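Local coordinates for protein SSD1 (Saccharomyces cerevisiae S288C, PDB 7AM1) that binds mRNA untranslated regions and represses translation as a pseudonuclease of the RNase II family, having no enzymatic activity of its own, at residues S417-L430 and T661-H673. Sequence-based numbering, arbitrary orientation.
Sequences SSAVFMPQKLVNLL and TAPMRRYADHVVH. With 1PE (pentaethylene glycol), chain E.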
loop_
_atom_site.group_PDB
_atom_site.type_symbol
_atom_site.label_atom_id
_atom_site.label_comp_id
_atom_site.label_asym_id
_atom_site.label_seq_id
_atom_site.Cartn_x
_atom_site.Cartn_y
_atom_site.Cartn_z
ATOM N N SER A 417 14.117 4.757 10.259
ATOM C CA SER A 417 13.253 3.626 10.580
ATOM C C SER A 417 13.014 2.708 9.387
ATOM O O SER A 417 13.144 1.487 9.516
ATOM C CB SER A 417 11.917 4.113 11.149
ATOM O OG SER A 417 11.148 3.028 11.651
ATOM N N SER A 418 12.657 3.263 8.236
ATOM C CA SER A 418 12.441 2.443 7.056
ATOM C C SER A 418 13.041 3.108 5.829
ATOM O O SER A 418 12.954 4.328 5.658
ATOM C CB SER A 418 10.947 2.178 6.822
ATOM O OG SER A 418 10.746 1.514 5.591
ATOM N N ALA A 419 13.636 2.290 4.970
ATOM C CA ALA A 419 13.987 2.758 3.645
ATOM C C ALA A 419 12.714 2.965 2.834
ATOM O O ALA A 419 11.649 2.425 3.152
ATOM C CB ALA A 419 14.911 1.762 2.951
ATOM N N VAL A 420 12.825 3.769 1.784
ATOM C CA VAL A 420 11.704 4.066 0.905
ATOM C C VAL A 420 12.102 3.695 -0.514
ATOM O O VAL A 420 13.174 4.094 -0.986
ATOM C CB VAL A 420 11.291 5.546 0.980
ATOM C CG1 VAL A 420 10.047 5.782 0.141
ATOM C CG2 VAL A 420 11.063 5.966 2.424
ATOM N N PHE A 421 11.246 2.935 -1.190
ATOM C CA PHE A 421 11.492 2.510 -2.562
ATOM C C PHE A 421 10.386 3.051 -3.457
ATOM O O PHE A 421 9.211 2.706 -3.288
ATOM C CB PHE A 421 11.588 0.988 -2.647
ATOM C CG PHE A 421 12.658 0.416 -1.770
ATOM C CD1 PHE A 421 13.956 0.290 -2.232
ATOM C CD2 PHE A 421 12.374 0.036 -0.470
ATOM C CE1 PHE A 421 14.944 -0.227 -1.423
ATOM C CE2 PHE A 421 13.364 -0.486 0.345
ATOM C CZ PHE A 421 14.649 -0.610 -0.131
ATOM N N MET A 422 10.767 3.914 -4.390
ATOM C CA MET A 422 9.882 4.480 -5.389
ATOM C C MET A 422 10.451 4.195 -6.770
ATOM O O MET A 422 11.664 4.025 -6.916
ATOM C CB MET A 422 9.738 5.991 -5.188
ATOM C CG MET A 422 9.117 6.346 -3.850
ATOM S SD MET A 422 9.287 8.078 -3.405
ATOM C CE MET A 422 11.059 8.223 -3.198
ATOM N N PRO A 423 9.609 4.120 -7.803
ATOM C CA PRO A 423 10.162 3.897 -9.149
ATOM C C PRO A 423 11.202 4.938 -9.524
ATOM O O PRO A 423 12.200 4.612 -10.180
ATOM C CB PRO A 423 8.923 3.975 -10.056
ATOM C CG PRO A 423 7.755 3.691 -9.144
ATOM C CD PRO A 423 8.139 4.249 -7.813
ATOM N N GLN A 424 10.993 6.187 -9.101
ATOM C CA GLN A 424 11.849 7.302 -9.472
ATOM C C GLN A 424 13.093 7.420 -8.603
ATOM O O GLN A 424 14.093 7.995 -9.052
ATOM C CB GLN A 424 11.088 8.630 -9.356
ATOM C CG GLN A 424 9.803 8.718 -10.134
ATOM C CD GLN A 424 8.633 8.149 -9.371
ATOM O OE1 GLN A 424 8.806 7.290 -8.508
ATOM N NE2 GLN A 424 7.434 8.632 -9.675
ATOM N N LYS A 425 13.057 6.904 -7.379
ATOM C CA LYS A 425 14.110 7.185 -6.417
ATOM C C LYS A 425 14.023 6.184 -5.280
ATOM O O LYS A 425 12.971 5.587 -5.035
ATOM C CB LYS A 425 13.945 8.611 -5.866
ATOM C CG LYS A 425 15.211 9.314 -5.427
ATOM C CD LYS A 425 14.897 10.349 -4.349
ATOM C CE LYS A 425 16.130 11.155 -3.961
ATOM N NZ LYS A 425 15.810 12.289 -3.045
ATOM N N LEU A 426 15.143 6.013 -4.577
ATOM C CA LEU A 426 15.167 5.211 -3.364
ATOM C C LEU A 426 15.866 6.010 -2.273
ATOM O O LEU A 426 16.760 6.819 -2.547
ATOM C CB LEU A 426 15.878 3.854 -3.560
ATOM C CG LEU A 426 17.404 3.799 -3.645
ATOM C CD1 LEU A 426 18.036 3.864 -2.259
ATOM C CD2 LEU A 426 17.865 2.533 -4.362
ATOM N N VAL A 427 15.457 5.773 -1.032
ATOM C CA VAL A 427 16.077 6.395 0.131
ATOM C C VAL A 427 16.523 5.274 1.055
ATOM O O VAL A 427 15.701 4.448 1.474
ATOM C CB VAL A 427 15.122 7.360 0.850
ATOM C CG1 VAL A 427 15.855 8.078 1.969
ATOM C CG2 VAL A 427 14.532 8.356 -0.134
ATOM N N ASN A 428 17.815 5.241 1.367
ATOM C CA ASN A 428 18.368 4.172 2.180
ATOM C C ASN A 428 17.865 4.260 3.618
ATOM O O ASN A 428 17.425 5.311 4.088
ATOM C CB ASN A 428 19.897 4.234 2.209
ATOM C CG ASN A 428 20.520 4.114 0.841
ATOM O OD1 ASN A 428 20.008 3.415 -0.035
ATOM N ND2 ASN A 428 21.649 4.792 0.652
ATOM N N LEU A 429 17.952 3.137 4.328
ATOM C CA LEU A 429 17.834 3.191 5.780
ATOM C C LEU A 429 19.138 3.680 6.398
ATOM O O LEU A 429 19.136 4.555 7.270
ATOM C CB LEU A 429 17.464 1.815 6.335
ATOM C CG LEU A 429 17.403 1.691 7.861
ATOM C CD1 LEU A 429 16.308 2.581 8.425
ATOM C CD2 LEU A 429 17.192 0.242 8.278
ATOM N N LEU A 430 20.251 3.139 5.934
ATOM C CA LEU A 430 21.571 3.340 6.507
ATOM C C LEU A 430 22.388 4.299 5.659
ATOM O O LEU A 430 22.006 4.649 4.539
ATOM C CB LEU A 430 22.290 1.995 6.618
ATOM C CG LEU A 430 21.572 0.941 7.464
ATOM C CD1 LEU A 430 22.193 -0.431 7.259
ATOM C CD2 LEU A 430 21.604 1.335 8.931
ATOM N N THR A 661 14.528 -10.590 7.983
ATOM C CA THR A 661 15.239 -10.870 6.742
ATOM C C THR A 661 15.661 -9.631 5.952
ATOM O O THR A 661 16.222 -9.786 4.862
ATOM C CB THR A 661 14.372 -11.760 5.824
ATOM O OG1 THR A 661 13.029 -11.252 5.775
ATOM C CG2 THR A 661 14.353 -13.216 6.308
ATOM N N ALA A 662 15.422 -8.416 6.448
ATOM C CA ALA A 662 15.721 -7.202 5.681
ATOM C C ALA A 662 16.247 -6.095 6.590
ATOM O O ALA A 662 15.702 -4.989 6.632
ATOM C CB ALA A 662 14.482 -6.741 4.910
ATOM N N PRO A 663 17.349 -6.353 7.304
ATOM C CA PRO A 663 17.912 -5.315 8.186
ATOM C C PRO A 663 18.516 -4.128 7.452
ATOM O O PRO A 663 18.729 -3.083 8.082
ATOM C CB PRO A 663 18.983 -6.080 8.976
ATOM C CG PRO A 663 19.432 -7.144 8.009
ATOM C CD PRO A 663 18.157 -7.586 7.326
ATOM N N MET A 664 18.810 -4.240 6.157
ATOM C CA MET A 664 19.353 -3.103 5.426
ATOM C C MET A 664 18.295 -2.066 5.072
ATOM O O MET A 664 18.659 -0.957 4.667
ATOM C CB MET A 664 20.050 -3.569 4.146
ATOM C CG MET A 664 21.224 -4.510 4.378
ATOM S SD MET A 664 22.565 -3.745 5.312
ATOM C CE MET A 664 23.400 -2.818 4.032
ATOM N N ARG A 665 17.003 -2.390 5.208
ATOM C CA ARG A 665 15.942 -1.449 4.872
ATOM C C ARG A 665 14.858 -1.310 5.932
ATOM O O ARG A 665 14.012 -0.419 5.797
ATOM C CB ARG A 665 15.274 -1.838 3.540
ATOM C CG ARG A 665 14.838 -3.299 3.425
ATOM C CD ARG A 665 14.156 -3.548 2.085
ATOM N NE ARG A 665 13.578 -4.881 1.968
ATOM C CZ ARG A 665 12.358 -5.214 2.386
ATOM N NH1 ARG A 665 11.577 -4.317 2.981
ATOM N NH2 ARG A 665 11.924 -6.458 2.221
ATOM N N ARG A 666 14.862 -2.136 6.978
ATOM C CA ARG A 666 13.884 -2.064 8.056
ATOM C C ARG A 666 14.605 -1.994 9.395
ATOM O O ARG A 666 15.427 -2.863 9.708
ATOM C CB ARG A 666 12.951 -3.278 8.040
ATOM C CG ARG A 666 12.249 -3.518 6.722
ATOM C CD ARG A 666 11.163 -4.585 6.881
ATOM N NE ARG A 666 11.718 -5.868 7.323
ATOM C CZ ARG A 666 11.477 -7.047 6.747
ATOM N NH1 ARG A 666 10.676 -7.134 5.692
ATOM N NH2 ARG A 666 12.038 -8.148 7.233
ATOM N N TYR A 667 14.292 -0.972 10.194
ATOM C CA TYR A 667 14.930 -0.870 11.500
ATOM C C TYR A 667 14.362 -1.870 12.501
ATOM O O TYR A 667 15.070 -2.272 13.428
ATOM C CB TYR A 667 14.794 0.538 12.082
ATOM C CG TYR A 667 15.607 0.691 13.343
ATOM C CD1 TYR A 667 16.959 0.998 13.282
ATOM C CD2 TYR A 667 15.038 0.479 14.592
ATOM C CE1 TYR A 667 17.717 1.114 14.431
ATOM C CE2 TYR A 667 15.787 0.593 15.746
ATOM C CZ TYR A 667 17.124 0.910 15.660
ATOM O OH TYR A 667 17.869 1.025 16.808
ATOM N N ALA A 668 13.097 -2.274 12.351
ATOM C CA ALA A 668 12.543 -3.273 13.258
ATOM C C ALA A 668 13.424 -4.516 13.292
ATOM O O ALA A 668 13.629 -5.119 14.354
ATOM C CB ALA A 668 11.120 -3.639 12.837
ATOM N N ASP A 669 13.968 -4.903 12.134
ATOM C CA ASP A 669 14.845 -6.065 12.064
ATOM C C ASP A 669 16.080 -5.891 12.936
ATOM O O ASP A 669 16.616 -6.880 13.451
ATOM C CB ASP A 669 15.250 -6.324 10.610
ATOM C CG ASP A 669 14.068 -6.714 9.735
ATOM O OD1 ASP A 669 13.048 -5.995 9.776
ATOM O OD2 ASP A 669 14.157 -7.720 8.997
ATOM N N HIS A 670 16.557 -4.654 13.108
ATOM C CA HIS A 670 17.689 -4.422 13.999
ATOM C C HIS A 670 17.349 -4.852 15.417
ATOM O O HIS A 670 18.133 -5.545 16.072
ATOM C CB HIS A 670 18.102 -2.951 13.979
ATOM C CG HIS A 670 18.749 -2.522 12.701
ATOM N ND1 HIS A 670 19.857 -1.702 12.668
ATOM C CD2 HIS A 670 18.448 -2.801 11.411
ATOM C CE1 HIS A 670 20.209 -1.494 11.413
ATOM N NE2 HIS A 670 19.371 -2.149 10.629
ATOM N N VAL A 671 16.181 -4.437 15.911
ATOM C CA VAL A 671 15.742 -4.851 17.239
ATOM C C VAL A 671 15.638 -6.368 17.307
ATOM O O VAL A 671 16.107 -7.002 18.259
ATOM C CB VAL A 671 14.403 -4.179 17.594
ATOM C CG1 VAL A 671 13.961 -4.588 18.986
ATOM C CG2 VAL A 671 14.512 -2.658 17.486
ATOM N N VAL A 672 15.019 -6.973 16.292
ATOM C CA VAL A 672 14.877 -8.425 16.265
ATOM C C VAL A 672 16.244 -9.100 16.240
ATOM O O VAL A 672 16.459 -10.118 16.909
ATOM C CB VAL A 672 14.012 -8.850 15.064
ATOM C CG1 VAL A 672 14.030 -10.369 14.893
ATOM C CG2 VAL A 672 12.589 -8.335 15.227
ATOM N N HIS A 673 17.185 -8.562 15.464
ATOM C CA HIS A 673 18.515 -9.162 15.417
ATOM C C HIS A 673 19.194 -9.112 16.782
ATOM O O HIS A 673 19.809 -10.094 17.217
ATOM C CB HIS A 673 19.374 -8.458 14.370
ATOM C CG HIS A 673 19.089 -8.892 12.967
ATOM N ND1 HIS A 673 20.049 -8.881 11.979
ATOM C CD2 HIS A 673 17.952 -9.339 12.383
ATOM C CE1 HIS A 673 19.517 -9.310 10.848
ATOM N NE2 HIS A 673 18.246 -9.593 11.066
HETATM C C15 1PE E . 13.792 14.654 -5.190
HETATM O OH6 1PE E . 14.932 13.869 -5.394
HETATM C C16 1PE E . 14.635 12.725 -7.481
HETATM C C26 1PE E . 15.376 13.824 -6.721
HETATM O OH7 1PE E . 15.563 11.867 -8.088
HETATM O O HOH W 1 20.184 0.940 3.901
#
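S418 and R666 form a single beta bridge, with backbone bonds from Y667 N to S417 O (2.8 Å) and A419 N to R665 O (2.9 Å), the latter nearly straight at 173°. Beside it, the side chains of R665 and F421 cross at about a right angle, R665 CD approaching F421 CE2 at 3.6 Å and R665 CB in plane at the ring edge. R665 is extended from CG to NE, which carries its guanidinium away from the ring, where NH2 forms a salt bridge with D530. L429 lays CD2 against the backbone of the opposing turn, 3.6 Å from R666 N, because its CG stands anti to its own N (chi1 176°). One water links L430 N to M664 O, and L430 splits its methyls between M664 SD (CD1, 3.9 Å) and H670 CE1 (CD2, 4.0 Å). H670 is itself fixed by NE2 donating to P663 O (2.8 Å), which lies in the ring plane. Replacing H670 with an alanine would probably leave P663 O without this donor and open a gap beside L430 CD2. Further out, R666 grips D669 in a side-on salt bridge through NE and NH2, with NH1 salt-bridged to D530, while A662 N also donates to D669 OD2, tying the turn to helix 668-681. The arrangement joins the loop and beta-hairpin after helix 408-416 to the turn leading into that helix, within the RNB domain of the RNase II family.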